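Local coordinates for protein isomaltodextranase (Arthrobacter globiformis, PDB 5AWO) that hydrolyses (1->6)-alpha-D-glucosidic linkages in dextran-type polysaccharides, releasing successive isomaltose units from the non-reducing chain ends, at residues Y534-G539 against A568-W573; A479-G484 against P514-A519; I530-A535 against V560-P565; L428-G433 against T473-A478; K375-S380 against T393-G398. All coordinates share one frame; numbering follows the deposited sequence.

Interaction 1. Residues Y534-G539 against A568-W573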
# COMPACT_ATOMS: atom_id res chain seq x y z
N TYR A 534 0.46 16.59 -23.29
CA TYR A 534 1.11 17.47 -22.34
C TYR A 534 0.74 18.94 -22.58
O TYR A 534 0.26 19.29 -23.66
CB TYR A 534 2.64 17.30 -22.46
CG TYR A 534 3.20 18.06 -23.66
CD1 TYR A 534 3.16 17.50 -24.93
CD2 TYR A 534 3.69 19.34 -23.51
CE1 TYR A 534 3.65 18.19 -26.03
CE2 TYR A 534 4.17 20.05 -24.61
CZ TYR A 534 4.13 19.47 -25.86
OH TYR A 534 4.61 20.17 -26.96
N ALA A 535 0.97 19.77 -21.57
CA ALA A 535 0.98 21.24 -21.72
C ALA A 535 2.37 21.76 -21.29
O ALA A 535 3.02 21.17 -20.41
CB ALA A 535 -0.10 21.88 -20.88
N ASN A 536 2.82 22.84 -21.93
CA ASN A 536 4.09 23.50 -21.59
C ASN A 536 4.08 24.92 -22.15
O ASN A 536 4.30 25.10 -23.35
CB ASN A 536 5.28 22.76 -22.18
CG ASN A 536 6.57 23.58 -22.14
OD1 ASN A 536 6.71 24.51 -21.36
ND2 ASN A 536 7.51 23.22 -22.99
N ALA A 537 3.80 25.88 -21.29
CA ALA A 537 3.84 27.30 -21.66
C ALA A 537 4.93 28.00 -20.89
O ALA A 537 4.73 29.09 -20.40
CB ALA A 537 2.49 27.96 -21.40
N THR A 538 6.07 27.34 -20.75
CA THR A 538 7.23 27.95 -20.09
C THR A 538 7.94 28.98 -20.97
O THR A 538 8.77 29.73 -20.48
CB THR A 538 8.28 26.91 -19.69
OG1 THR A 538 8.68 26.16 -20.84
CG2 THR A 538 7.73 25.96 -18.59
N GLY A 539 7.63 28.97 -22.27
CA GLY A 539 8.28 29.87 -23.24
C GLY A 539 9.44 29.23 -23.97
O GLY A 539 10.14 29.90 -24.73
N ALA A 568 1.55 28.04 -26.67
CA ALA A 568 1.20 29.43 -26.41
C ALA A 568 0.72 29.70 -25.00
O ALA A 568 1.07 30.71 -24.39
CB ALA A 568 0.15 29.91 -27.41
N THR A 569 -0.13 28.81 -24.48
CA THR A 569 -0.72 29.04 -23.18
C THR A 569 -0.76 27.70 -22.45
O THR A 569 -0.61 26.66 -23.06
CB THR A 569 -2.15 29.57 -23.30
OG1 THR A 569 -3.00 28.54 -23.81
CG2 THR A 569 -2.24 30.81 -24.23
N TRP A 570 -0.94 27.77 -21.15
CA TRP A 570 -1.10 26.57 -20.33
C TRP A 570 -2.40 25.80 -20.64
O TRP A 570 -2.48 24.63 -20.28
CB TRP A 570 -1.01 26.92 -18.84
CG TRP A 570 0.42 27.14 -18.38
CD1 TRP A 570 0.99 28.32 -17.99
CD2 TRP A 570 1.46 26.15 -18.30
NE1 TRP A 570 2.31 28.13 -17.67
CE2 TRP A 570 2.63 26.81 -17.86
CE3 TRP A 570 1.53 24.78 -18.57
CZ2 TRP A 570 3.84 26.14 -17.66
CZ3 TRP A 570 2.71 24.12 -18.38
CH2 TRP A 570 3.86 24.79 -17.92
N ASP A 571 -3.36 26.45 -21.32
CA ASP A 571 -4.59 25.80 -21.84
C ASP A 571 -4.42 25.08 -23.18
O ASP A 571 -5.37 24.51 -23.70
CB ASP A 571 -5.70 26.85 -22.09
CG ASP A 571 -6.18 27.51 -20.84
OD1 ASP A 571 -5.65 27.21 -19.75
OD2 ASP A 571 -7.09 28.37 -20.95
N THR A 572 -3.23 25.15 -23.77
CA THR A 572 -2.93 24.46 -25.00
C THR A 572 -2.28 23.12 -24.71
O THR A 572 -1.34 23.05 -23.92
CB THR A 572 -1.97 25.31 -25.88
OG1 THR A 572 -2.44 26.66 -25.92
CG2 THR A 572 -1.89 24.77 -27.28
N TRP A 573 -2.74 22.07 -25.39
CA TRP A 573 -2.23 20.72 -25.22
C TRP A 573 -1.64 20.20 -26.52
O TRP A 573 -2.21 20.40 -27.61
CB TRP A 573 -3.35 19.78 -24.70
CG TRP A 573 -3.92 20.27 -23.38
CD1 TRP A 573 -4.89 21.19 -23.20
CD2 TRP A 573 -3.50 19.86 -22.06
NE1 TRP A 573 -5.11 21.40 -21.85
CE2 TRP A 573 -4.27 20.59 -21.14
CE3 TRP A 573 -2.56 18.96 -21.59
CZ2 TRP A 573 -4.12 20.45 -19.75
CZ3 TRP A 573 -2.40 18.82 -20.22
CH2 TRP A 573 -3.17 19.56 -19.33
O HOH W 1 0.98 24.23 -23.19
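Strand 526-535 runs out at Ala535, and the chain continues as a loop through Gly539 past the irregular segment 568-573. Within the latter a type I beta turn spans Thr569 to Thr572, closed by the backbone bond from Thr572 N to Thr569 O (3.1 Å). No direct hydrogen bond joins the segments; a single water does so instead, accepting from Asn536 N at 2.6 Å and donating to the carbonyls Thr569 O and Thr572 O. Ala537 plants its methyl squarely on the indole of Trp570, CB lying 3.5 Å from the centroid of the five-membered ring and almost on its normal. The backbone N of Ala537 sits over the same face, toward the rim. This is loop-to-loop packing at one end of the beta-sandwich of the CBM35 module, where His493 also meets the Trp570 ring. An alanine in place of Trp570 takes away the indole under Ala537 and would probably loosen the hold between the loops. Ala535 CB packs likewise over the six-membered ring of Trp573, 3.9 Å from its centroid, while Trp573 NE1 bonds to Pro494 O. Within the loop, Asn536 OD1 is gripped twice, one bond coming from Thr538 N in an Asx turn. The other is shorter, Thr538 OG1 donating to Asn536 OD1 at 2.6 Å, in the carbonyl plane and on a lone pair.

Interaction 2. Residues A479-G484 against P514-A519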
# COMPACT_ATOMS: atom_id res chain seq x y z
N ALA A 479 -3.83 11.09 -14.28
CA ALA A 479 -4.55 11.41 -13.04
C ALA A 479 -4.94 10.16 -12.25
O ALA A 479 -5.30 10.30 -11.08
CB ALA A 479 -5.77 12.26 -13.32
N PHE A 480 -4.88 9.00 -12.88
CA PHE A 480 -5.13 7.73 -12.19
C PHE A 480 -3.90 6.87 -11.99
O PHE A 480 -4.01 5.76 -11.50
CB PHE A 480 -6.25 6.95 -12.92
CG PHE A 480 -7.61 7.48 -12.62
CD1 PHE A 480 -8.26 7.08 -11.46
CD2 PHE A 480 -8.24 8.41 -13.44
CE1 PHE A 480 -9.49 7.57 -11.12
CE2 PHE A 480 -9.49 8.90 -13.10
CZ PHE A 480 -10.10 8.50 -11.94
N ALA A 481 -2.71 7.38 -12.37
CA ALA A 481 -1.46 6.67 -12.21
C ALA A 481 -0.83 6.96 -10.84
O ALA A 481 -1.50 7.52 -9.98
CB ALA A 481 -0.50 7.06 -13.35
N ALA A 482 0.42 6.53 -10.67
CA ALA A 482 1.17 6.73 -9.44
C ALA A 482 1.97 8.02 -9.52
O ALA A 482 2.65 8.25 -10.52
CB ALA A 482 2.08 5.55 -9.17
N TRP A 483 1.93 8.81 -8.46
CA TRP A 483 2.62 10.09 -8.36
C TRP A 483 3.69 10.05 -7.29
O TRP A 483 3.45 9.54 -6.20
CB TRP A 483 1.67 11.23 -8.00
CG TRP A 483 0.40 11.25 -8.79
CD1 TRP A 483 0.23 10.89 -10.09
CD2 TRP A 483 -0.90 11.63 -8.31
NE1 TRP A 483 -1.08 11.02 -10.46
CE2 TRP A 483 -1.79 11.51 -9.39
CE3 TRP A 483 -1.38 12.11 -7.09
CZ2 TRP A 483 -3.15 11.77 -9.27
CZ3 TRP A 483 -2.72 12.38 -6.97
CH2 TRP A 483 -3.60 12.23 -8.07
N GLY A 484 4.87 10.62 -7.57
CA GLY A 484 5.91 10.76 -6.57
C GLY A 484 6.66 12.07 -6.65
O GLY A 484 6.53 12.81 -7.63
N PRO A 514 10.06 15.15 -9.06
CA PRO A 514 8.65 14.76 -9.31
C PRO A 514 8.53 13.78 -10.46
O PRO A 514 9.27 13.88 -11.45
CB PRO A 514 7.97 16.08 -9.66
CG PRO A 514 8.96 17.15 -9.55
CD PRO A 514 10.32 16.58 -9.34
N LEU A 515 7.62 12.82 -10.33
CA LEU A 515 7.48 11.79 -11.33
C LEU A 515 6.08 11.19 -11.34
O LEU A 515 5.30 11.35 -10.39
CB LEU A 515 8.54 10.67 -11.13
CG LEU A 515 8.53 9.91 -9.79
CD1 LEU A 515 7.46 8.80 -9.72
CD2 LEU A 515 9.90 9.33 -9.44
N VAL A 516 5.81 10.48 -12.43
CA VAL A 516 4.60 9.68 -12.62
C VAL A 516 5.01 8.32 -13.11
O VAL A 516 5.89 8.19 -13.99
CB VAL A 516 3.63 10.30 -13.64
CG1 VAL A 516 2.38 9.44 -13.82
CG2 VAL A 516 3.24 11.70 -13.20
N THR A 517 4.41 7.28 -12.55
CA THR A 517 4.71 5.90 -12.93
C THR A 517 3.47 5.19 -13.43
O THR A 517 2.40 5.21 -12.77
CB THR A 517 5.33 5.10 -11.76
OG1 THR A 517 6.59 5.71 -11.38
CG2 THR A 517 5.55 3.66 -12.09
N PHE A 518 3.62 4.54 -14.57
CA PHE A 518 2.59 3.75 -15.23
C PHE A 518 3.05 2.31 -15.30
O PHE A 518 4.21 2.03 -15.60
CB PHE A 518 2.36 4.22 -16.68
CG PHE A 518 1.96 5.66 -16.82
CD1 PHE A 518 0.63 6.04 -16.82
CD2 PHE A 518 2.94 6.63 -17.00
CE1 PHE A 518 0.26 7.35 -16.98
CE2 PHE A 518 2.57 7.95 -17.16
CZ PHE A 518 1.24 8.33 -17.15
N ALA A 519 2.13 1.38 -15.07
CA ALA A 519 2.39 -0.01 -15.33
C ALA A 519 1.79 -0.38 -16.67
O ALA A 519 0.64 -0.11 -16.92
CB ALA A 519 1.79 -0.89 -14.25
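Four backbone hydrogen bonds tie strand 482-484 to strand 515-519 in an antiparallel pair of the carbohydrate-binding module. Ala482 and Thr517 form one hydrogen-bonded pair, with Thr517 N reaching Ala482 O at 2.9 Å, nearly straight and in the carbonyl plane. Gly484 and Leu515 form the next; Leu515 N meets Gly484 O at 2.9 Å from well above the carbonyl plane. Leu515 holds CG in the crowded position between its backbone N and carbonyl carbon (chi1 60°), which brings Leu515 CD1 to 3.8 Å from Gly484 N, and a beta carbon on the glycine would stand tight against that methyl. The other end is close-packed too, although Ala481 is partly exposed: Ala481 CB lies 3.5 Å from Thr517 O, touches Val516 CG1 and meets the Phe518 ring obliquely, 3.7 Å from Phe518 CE1. The loose part lies between, where Trp483 and Val516, a non-hydrogen-bonded pair, barely meet, Trp483 CD1 standing 4.4 Å from Val516 CG2. The indole instead turns to other partners, giving its NE1 proton to Ala478 O and receiving the cation of Lys375 and the ring of Tyr378. Strand 482-484 is an outermost strand of its antiparallel sheet; strand 515-522 continues that sheet to strand 585-592, where Thr517 OG1 bonds to Thr590 OG1, while Val502 of strand 501-505 packs against Trp483 and Val516.

Interaction 3. Residues I530-A535 against V560-P565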
# COMPACT_ATOMS: atom_id res chain seq x y z
N ILE A 530 5.25 5.26 -28.44
CA ILE A 530 4.62 5.96 -27.31
C ILE A 530 4.25 7.41 -27.62
O ILE A 530 4.96 8.08 -28.38
CB ILE A 530 5.51 5.90 -26.05
CG1 ILE A 530 4.84 6.61 -24.87
CG2 ILE A 530 6.89 6.50 -26.30
CD1 ILE A 530 5.42 6.20 -23.54
N ARG A 531 3.16 7.89 -27.04
CA ARG A 531 2.73 9.29 -27.15
C ARG A 531 2.48 9.89 -25.76
O ARG A 531 2.05 9.18 -24.85
CB ARG A 531 1.48 9.41 -28.02
CG ARG A 531 1.72 9.14 -29.51
CD ARG A 531 0.44 9.25 -30.33
NE ARG A 531 -0.54 8.20 -30.01
CZ ARG A 531 -0.44 6.92 -30.34
NH1 ARG A 531 0.60 6.45 -31.05
NH2 ARG A 531 -1.40 6.07 -29.97
N TYR A 532 2.72 11.19 -25.63
CA TYR A 532 2.56 11.92 -24.36
C TYR A 532 1.71 13.17 -24.60
O TYR A 532 2.13 14.08 -25.33
CB TYR A 532 3.93 12.37 -23.82
CG TYR A 532 5.04 11.36 -23.78
CD1 TYR A 532 5.83 11.10 -24.91
CD2 TYR A 532 5.39 10.71 -22.60
CE1 TYR A 532 6.87 10.19 -24.86
CE2 TYR A 532 6.43 9.79 -22.54
CZ TYR A 532 7.18 9.53 -23.67
OH TYR A 532 8.21 8.61 -23.59
N ARG A 533 0.50 13.24 -24.04
CA ARG A 533 -0.29 14.46 -24.14
C ARG A 533 0.07 15.36 -22.98
O ARG A 533 -0.03 14.94 -21.81
CB ARG A 533 -1.81 14.20 -24.19
CG ARG A 533 -2.61 15.44 -24.57
CD ARG A 533 -4.07 15.15 -24.87
NE ARG A 533 -4.73 16.28 -25.54
CZ ARG A 533 -5.58 17.15 -24.99
NH1 ARG A 533 -5.95 17.06 -23.71
NH2 ARG A 533 -6.11 18.12 -25.72
N TYR A 534 0.46 16.59 -23.29
CA TYR A 534 1.11 17.47 -22.34
C TYR A 534 0.74 18.94 -22.58
O TYR A 534 0.26 19.29 -23.66
CB TYR A 534 2.64 17.30 -22.46
CG TYR A 534 3.20 18.06 -23.66
CD1 TYR A 534 3.16 17.50 -24.93
CD2 TYR A 534 3.69 19.34 -23.51
CE1 TYR A 534 3.65 18.19 -26.03
CE2 TYR A 534 4.17 20.05 -24.61
CZ TYR A 534 4.13 19.47 -25.86
OH TYR A 534 4.61 20.17 -26.96
N ALA A 535 0.97 19.77 -21.57
CA ALA A 535 0.98 21.24 -21.72
C ALA A 535 2.37 21.76 -21.29
O ALA A 535 3.02 21.17 -20.41
CB ALA A 535 -0.10 21.88 -20.88
N VAL A 560 16.34 8.62 -20.67
CA VAL A 560 16.58 9.59 -21.73
C VAL A 560 15.73 10.83 -21.51
O VAL A 560 14.63 10.76 -20.96
CB VAL A 560 16.30 9.02 -23.14
CG1 VAL A 560 17.27 7.89 -23.47
CG2 VAL A 560 14.85 8.56 -23.29
N HIS A 561 16.26 11.97 -21.93
CA HIS A 561 15.50 13.20 -21.95
C HIS A 561 14.62 13.16 -23.18
O HIS A 561 15.12 13.02 -24.30
CB HIS A 561 16.41 14.43 -22.03
CG HIS A 561 17.32 14.60 -20.86
ND1 HIS A 561 16.86 14.91 -19.60
CD2 HIS A 561 18.67 14.51 -20.75
CE1 HIS A 561 17.88 14.99 -18.76
NE2 HIS A 561 18.99 14.77 -19.44
N VAL A 562 13.31 13.26 -22.97
CA VAL A 562 12.34 13.40 -24.03
C VAL A 562 11.94 14.87 -24.08
O VAL A 562 11.78 15.50 -23.03
CB VAL A 562 11.11 12.49 -23.78
CG1 VAL A 562 10.04 12.73 -24.84
CG2 VAL A 562 11.53 11.04 -23.76
N SER A 563 11.85 15.45 -25.27
CA SER A 563 11.63 16.88 -25.40
C SER A 563 10.18 17.21 -25.67
O SER A 563 9.49 16.45 -26.36
CB SER A 563 12.53 17.46 -26.51
OG SER A 563 13.89 17.23 -26.21
N PHE A 564 9.74 18.33 -25.12
CA PHE A 564 8.35 18.77 -25.14
C PHE A 564 8.27 20.25 -25.57
O PHE A 564 8.57 21.14 -24.79
CB PHE A 564 7.73 18.60 -23.74
CG PHE A 564 7.64 17.16 -23.30
CD1 PHE A 564 8.70 16.53 -22.67
CD2 PHE A 564 6.47 16.44 -23.50
CE1 PHE A 564 8.61 15.21 -22.26
CE2 PHE A 564 6.38 15.11 -23.10
CZ PHE A 564 7.45 14.49 -22.48
N PRO A 565 7.86 20.51 -26.83
CA PRO A 565 7.84 21.90 -27.35
C PRO A 565 6.96 22.87 -26.58
O PRO A 565 5.89 22.48 -26.09
CB PRO A 565 7.32 21.73 -28.79
CG PRO A 565 7.68 20.34 -29.17
CD PRO A 565 7.64 19.52 -27.90
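Phe564 and Tyr532 both carry CG anti to the carbonyl carbon (chi1 -65° and -47°), whereas Tyr534 takes the crowded position between its backbone N and carbonyl carbon (chi1 78°); these turns gather the three rings into one aromatic cluster. The cluster lies in the hydrophobic core of a beta-sandwich, the fold of the CBM35 module. Strands 530-535 and 560-564 belong to different sheets and approach to 9.6 Å between axes, so the gap is bridged by side chains and no backbone-to-backbone bond forms. Phe564 is the wedge. Its edge points at the faces of both tyrosines in two edge-to-face pairs, with centroids 5.6 Å from Tyr532 and 5.2 Å from Tyr534. Toward Tyr534, Phe564 CD2 leads, 3.7 Å from Tyr534 CG, and Phe564 CB adds a CH-pi contact over the same ring. Toward Tyr532, Phe564 CE2 comes within 3.7 Å of Tyr532 CB, while Phe564 CZ lies over the ring face. The opposite face of Tyr532 carries Ile530 CG1. Val562 meets Tyr532 tip to tip, its CG1 at 4.1 Å from Tyr532 CE1, and Val546 of strand 542-549 touches both. Ala576 of strand 574-582 and Met544 also touch Phe564. The only hydrogen bond between the segments lies at the margin of this apolar group: Tyr534 OH donates to Pro565 O at 2.8 Å, in the carbonyl plane and on a lone pair.

Interaction 4. Residues L428-G433 against T473-A478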
# COMPACT_ATOMS: atom_id res chain seq x y z
N LEU A 428 -12.76 9.31 -16.38
CA LEU A 428 -11.51 8.56 -16.61
C LEU A 428 -10.58 9.17 -17.67
O LEU A 428 -9.38 8.97 -17.61
CB LEU A 428 -11.78 7.09 -16.94
CG LEU A 428 -12.63 6.31 -15.91
CD1 LEU A 428 -12.69 4.86 -16.29
CD2 LEU A 428 -12.13 6.50 -14.47
N GLY A 429 -11.16 9.89 -18.63
CA GLY A 429 -10.34 10.57 -19.67
C GLY A 429 -10.03 9.68 -20.85
O GLY A 429 -8.97 9.80 -21.46
N LEU A 430 -10.94 8.76 -21.16
CA LEU A 430 -10.78 7.85 -22.30
C LEU A 430 -11.61 8.33 -23.48
O LEU A 430 -12.60 9.02 -23.31
CB LEU A 430 -11.23 6.44 -21.92
CG LEU A 430 -10.66 5.89 -20.63
CD1 LEU A 430 -11.24 4.50 -20.43
CD2 LEU A 430 -9.14 5.87 -20.67
N ALA A 431 -11.19 7.93 -24.68
CA ALA A 431 -11.88 8.30 -25.92
C ALA A 431 -12.70 7.14 -26.49
O ALA A 431 -13.40 7.31 -27.50
CB ALA A 431 -10.85 8.77 -26.94
N THR A 432 -12.60 5.96 -25.86
CA THR A 432 -13.00 4.66 -26.43
C THR A 432 -14.26 4.00 -25.86
O THR A 432 -14.74 3.03 -26.44
CB THR A 432 -11.92 3.60 -26.16
OG1 THR A 432 -11.65 3.53 -24.74
CG2 THR A 432 -10.64 3.94 -26.89
N GLY A 433 -14.73 4.44 -24.71
CA GLY A 433 -15.70 3.61 -23.95
C GLY A 433 -15.06 2.29 -23.56
O GLY A 433 -13.83 2.15 -23.57
N THR A 473 -3.76 0.50 -29.59
CA THR A 473 -3.61 1.77 -28.87
C THR A 473 -4.21 1.68 -27.46
O THR A 473 -5.41 1.50 -27.30
CB THR A 473 -4.27 2.92 -29.62
OG1 THR A 473 -3.61 3.12 -30.88
CG2 THR A 473 -4.19 4.22 -28.83
N THR A 474 -3.35 1.86 -26.47
CA THR A 474 -3.76 1.82 -25.06
C THR A 474 -3.45 3.17 -24.40
O THR A 474 -2.28 3.57 -24.35
CB THR A 474 -3.00 0.73 -24.31
OG1 THR A 474 -3.06 -0.50 -25.05
CG2 THR A 474 -3.60 0.51 -22.92
N ARG A 475 -4.49 3.84 -23.89
CA ARG A 475 -4.32 5.11 -23.17
C ARG A 475 -4.30 4.90 -21.64
O ARG A 475 -5.20 4.28 -21.08
CB ARG A 475 -5.43 6.11 -23.51
CG ARG A 475 -5.31 7.44 -22.80
CD ARG A 475 -6.39 8.42 -23.11
NE ARG A 475 -6.35 8.84 -24.52
CZ ARG A 475 -7.19 9.72 -25.06
NH1 ARG A 475 -8.17 10.30 -24.37
NH2 ARG A 475 -7.06 10.02 -26.37
N TYR A 476 -3.30 5.51 -21.01
CA TYR A 476 -3.12 5.55 -19.55
C TYR A 476 -3.22 6.99 -19.06
O TYR A 476 -2.27 7.76 -19.19
CB TYR A 476 -1.76 4.98 -19.17
CG TYR A 476 -1.57 3.57 -19.63
CD1 TYR A 476 -1.18 3.30 -20.94
CD2 TYR A 476 -1.82 2.49 -18.78
CE1 TYR A 476 -0.99 1.99 -21.36
CE2 TYR A 476 -1.64 1.19 -19.19
CZ TYR A 476 -1.25 0.93 -20.49
OH TYR A 476 -1.07 -0.38 -20.88
N PRO A 477 -4.36 7.38 -18.46
CA PRO A 477 -4.52 8.70 -17.88
C PRO A 477 -3.59 8.95 -16.68
O PRO A 477 -3.49 8.12 -15.79
CB PRO A 477 -5.98 8.71 -17.42
CG PRO A 477 -6.64 7.74 -18.34
CD PRO A 477 -5.65 6.64 -18.43
N ALA A 478 -2.90 10.09 -16.67
CA ALA A 478 -1.93 10.36 -15.62
C ALA A 478 -2.60 10.58 -14.27
O ALA A 478 -2.00 10.27 -13.22
CB ALA A 478 -1.08 11.58 -15.98
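One hydrogen bond and a small apolar contact join two beta domains here: loop 428-433 belongs to the C-terminal beta-sandwich domain of the glycoside hydrolase family 27 core, and strand 473-477 to the carbohydrate-binding module. The polar part rests on Arg475. Its chain leaves with CG anti to the backbone N (chi1 -180°) and bends at chi3 (-66°), so that the guanidinium meets the loop edge-on. Arg475 NH1 donates to Gly429 O at 3.1 Å, along a nearly straight line with an N-H...O angle of 167°. The oxygen lies in the guanidinium plane, although the donor stands above the plane of the carbonyl. Other partners share the group: NE forms a salt bridge with Glu607, and Trp605 makes a cation-pi contact. The salt bridge to Glu607 probably steadies the guanidinium, so that NH1 stays aimed at the loop. Gly429, with positive phi, carries its carbonyl toward the arginine, at a backbone conformation that would jam a beta carbon against the preceding carbonyl oxygen. The packing part is made by Pro477 and Ala431. The proline ring crosses Leu430 at about a right angle, Pro477 CG lying 3.9 Å from Leu430 CD2, with Trp405 of strand 405-410 touching both residues. Ala431 adds a looser touch, its CB 4.0 Å from both NH1 and NH2 of Arg475. A separate close contact sets the proline ring against a carbonyl, Pro477 CG coming to 3.1 Å from Leu428 O.

Interaction 5. Residues K375-S380 against T393-G398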
# COMPACT_ATOMS: atom_id res chain seq x y z
N LYS A 375 -7.67 4.99 -7.40
CA LYS A 375 -7.76 6.27 -6.74
C LYS A 375 -9.23 6.64 -6.63
O LYS A 375 -10.03 6.28 -7.47
CB LYS A 375 -6.99 7.37 -7.49
CG LYS A 375 -5.51 7.42 -7.10
CD LYS A 375 -4.70 8.45 -7.92
CE LYS A 375 -3.34 8.78 -7.31
NZ LYS A 375 -2.43 7.62 -7.29
N PRO A 376 -9.57 7.40 -5.57
CA PRO A 376 -10.89 8.03 -5.54
C PRO A 376 -10.97 9.03 -6.68
O PRO A 376 -9.90 9.50 -7.15
CB PRO A 376 -10.89 8.78 -4.20
CG PRO A 376 -9.44 9.15 -4.03
CD PRO A 376 -8.66 7.99 -4.59
N LEU A 377 -12.16 9.38 -7.14
CA LEU A 377 -12.22 10.43 -8.15
C LEU A 377 -11.73 11.75 -7.54
O LEU A 377 -12.29 12.24 -6.58
CB LEU A 377 -13.65 10.60 -8.66
CG LEU A 377 -13.84 11.53 -9.85
CD1 LEU A 377 -13.10 11.02 -11.08
CD2 LEU A 377 -15.33 11.69 -10.12
N TYR A 378 -10.68 12.33 -8.12
CA TYR A 378 -10.20 13.63 -7.66
C TYR A 378 -11.12 14.74 -8.16
O TYR A 378 -11.53 14.70 -9.33
CB TYR A 378 -8.74 13.87 -8.07
CG TYR A 378 -7.75 13.27 -7.09
CD1 TYR A 378 -7.78 11.91 -6.79
CD2 TYR A 378 -6.84 14.07 -6.42
CE1 TYR A 378 -6.88 11.35 -5.89
CE2 TYR A 378 -5.94 13.51 -5.50
CZ TYR A 378 -5.99 12.15 -5.23
OH TYR A 378 -5.10 11.62 -4.31
N ARG A 379 -11.45 15.65 -7.26
CA ARG A 379 -12.37 16.77 -7.51
C ARG A 379 -11.62 18.12 -7.44
O ARG A 379 -12.07 19.11 -8.03
CB ARG A 379 -13.56 16.70 -6.55
CG ARG A 379 -14.33 15.39 -6.71
CD ARG A 379 -15.66 15.32 -5.97
NE ARG A 379 -15.51 15.18 -4.52
CZ ARG A 379 -16.48 14.83 -3.69
NH1 ARG A 379 -17.71 14.54 -4.15
NH2 ARG A 379 -16.23 14.72 -2.39
N SER A 380 -10.48 18.16 -6.75
CA SER A 380 -9.62 19.35 -6.74
C SER A 380 -8.22 18.96 -6.30
O SER A 380 -7.97 17.79 -5.96
CB SER A 380 -10.20 20.43 -5.84
OG SER A 380 -9.85 20.21 -4.48
N THR A 393 -14.89 9.84 -1.82
CA THR A 393 -14.71 8.57 -1.12
C THR A 393 -15.55 7.43 -1.70
O THR A 393 -15.25 6.27 -1.43
CB THR A 393 -15.05 8.65 0.39
OG1 THR A 393 -16.46 8.91 0.56
CG2 THR A 393 -14.23 9.69 1.10
N GLU A 394 -16.58 7.74 -2.51
CA GLU A 394 -17.57 6.77 -2.93
C GLU A 394 -17.45 6.32 -4.38
O GLU A 394 -18.23 5.50 -4.83
CB GLU A 394 -18.96 7.33 -2.68
CG GLU A 394 -19.27 7.49 -1.20
CD GLU A 394 -20.62 8.11 -1.00
OE1 GLU A 394 -20.84 9.27 -1.43
OE2 GLU A 394 -21.50 7.43 -0.39
N ARG A 395 -16.48 6.86 -5.13
CA ARG A 395 -16.27 6.45 -6.52
C ARG A 395 -14.78 6.28 -6.76
O ARG A 395 -14.01 7.26 -6.62
CB ARG A 395 -16.85 7.49 -7.48
CG ARG A 395 -18.37 7.60 -7.36
CD ARG A 395 -18.97 8.53 -8.41
NE ARG A 395 -18.61 9.91 -8.08
CZ ARG A 395 -18.59 10.93 -8.93
NH1 ARG A 395 -18.90 10.78 -10.22
NH2 ARG A 395 -18.27 12.13 -8.47
N TRP A 396 -14.40 5.08 -7.15
CA TRP A 396 -12.98 4.67 -7.27
C TRP A 396 -12.72 4.06 -8.64
O TRP A 396 -13.57 3.37 -9.19
CB TRP A 396 -12.66 3.61 -6.21
CG TRP A 396 -12.50 4.19 -4.84
CD1 TRP A 396 -13.48 4.66 -4.02
CD2 TRP A 396 -11.27 4.40 -4.16
NE1 TRP A 396 -12.93 5.16 -2.86
CE2 TRP A 396 -11.57 5.03 -2.94
CE3 TRP A 396 -9.93 4.15 -4.49
CZ2 TRP A 396 -10.57 5.39 -2.03
CZ3 TRP A 396 -8.95 4.51 -3.59
CH2 TRP A 396 -9.28 5.12 -2.38
N ALA A 397 -11.53 4.33 -9.18
CA ALA A 397 -11.11 3.64 -10.41
C ALA A 397 -9.61 3.50 -10.43
O ALA A 397 -8.88 4.34 -9.91
CB ALA A 397 -11.56 4.40 -11.65
N GLY A 398 -9.16 2.39 -11.02
CA GLY A 398 -7.76 2.21 -11.28
C GLY A 398 -7.57 1.41 -12.55
O GLY A 398 -8.45 0.67 -12.97
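Thr393 and Glu394 turn the corner into strand 395-399, and Thr393 O accepts from Trp396 NE1 at 2.9 Å, in the ring plane, which helps fix the rotation of that ring. Arg395 follows, Arg395 O receiving Leu377 N at 2.9 Å almost along the C=O axis. Bent at chi3 (-71°), its side chain runs beside Leu377 and lays one guanidinium face over Leu377 CD2, which is 3.4 Å from Arg395 NH2; NE is held by a salt bridge to Asp392. Trp396 pairs with Pro376, non-hydrogen-bonded, at a CA-CA distance of 4.3 Å. The two side chains point the same way, and Pro376 CD sits over the six-membered ring of Trp396, 3.8 Å from its centroid. A serine here would remove the ring over Pro376 and would probably loosen the packing against Phe299 and Thr300 of helix 295-302. Ala397 closes the pairing with two bonds to Lys375: Ala397 N reaches Lys375 O at 3.0 Å, and Ala397 O accepts from Lys375 N. It is an antiparallel pairing of strongly twisted strands, their directions 114° apart. Packed against helices 295-302 and 326-339 of the TIM-barrel domain, Trp396 seats the C-terminal beta domain on the barrel, the two-domain layout of glycoside hydrolase family 27.

Along the chain the order is interaction 5, 4, 2, then 3 and 1, which start from the same strand, 526-535, and share Tyr534 and Ala535. Interaction 5 lies in the C-terminal beta domain next to the barrel, interaction 4 bridges that domain to the carbohydrate-binding module, and interactions 1, 2 and 3 lie inside the module. The centres of interactions 1 and 3 are 12 Å apart and Asn536 ND2 bonds to Phe564 O; those of interactions 1 and 5 are 26 Å apart, without touching. Interaction 2 touches both 4 and 5, through Trp483 NE1 to Ala478 O and Lys375 NZ to Ala481 O. Contacts thus run continuously from the barrel-side sheet into the binding module.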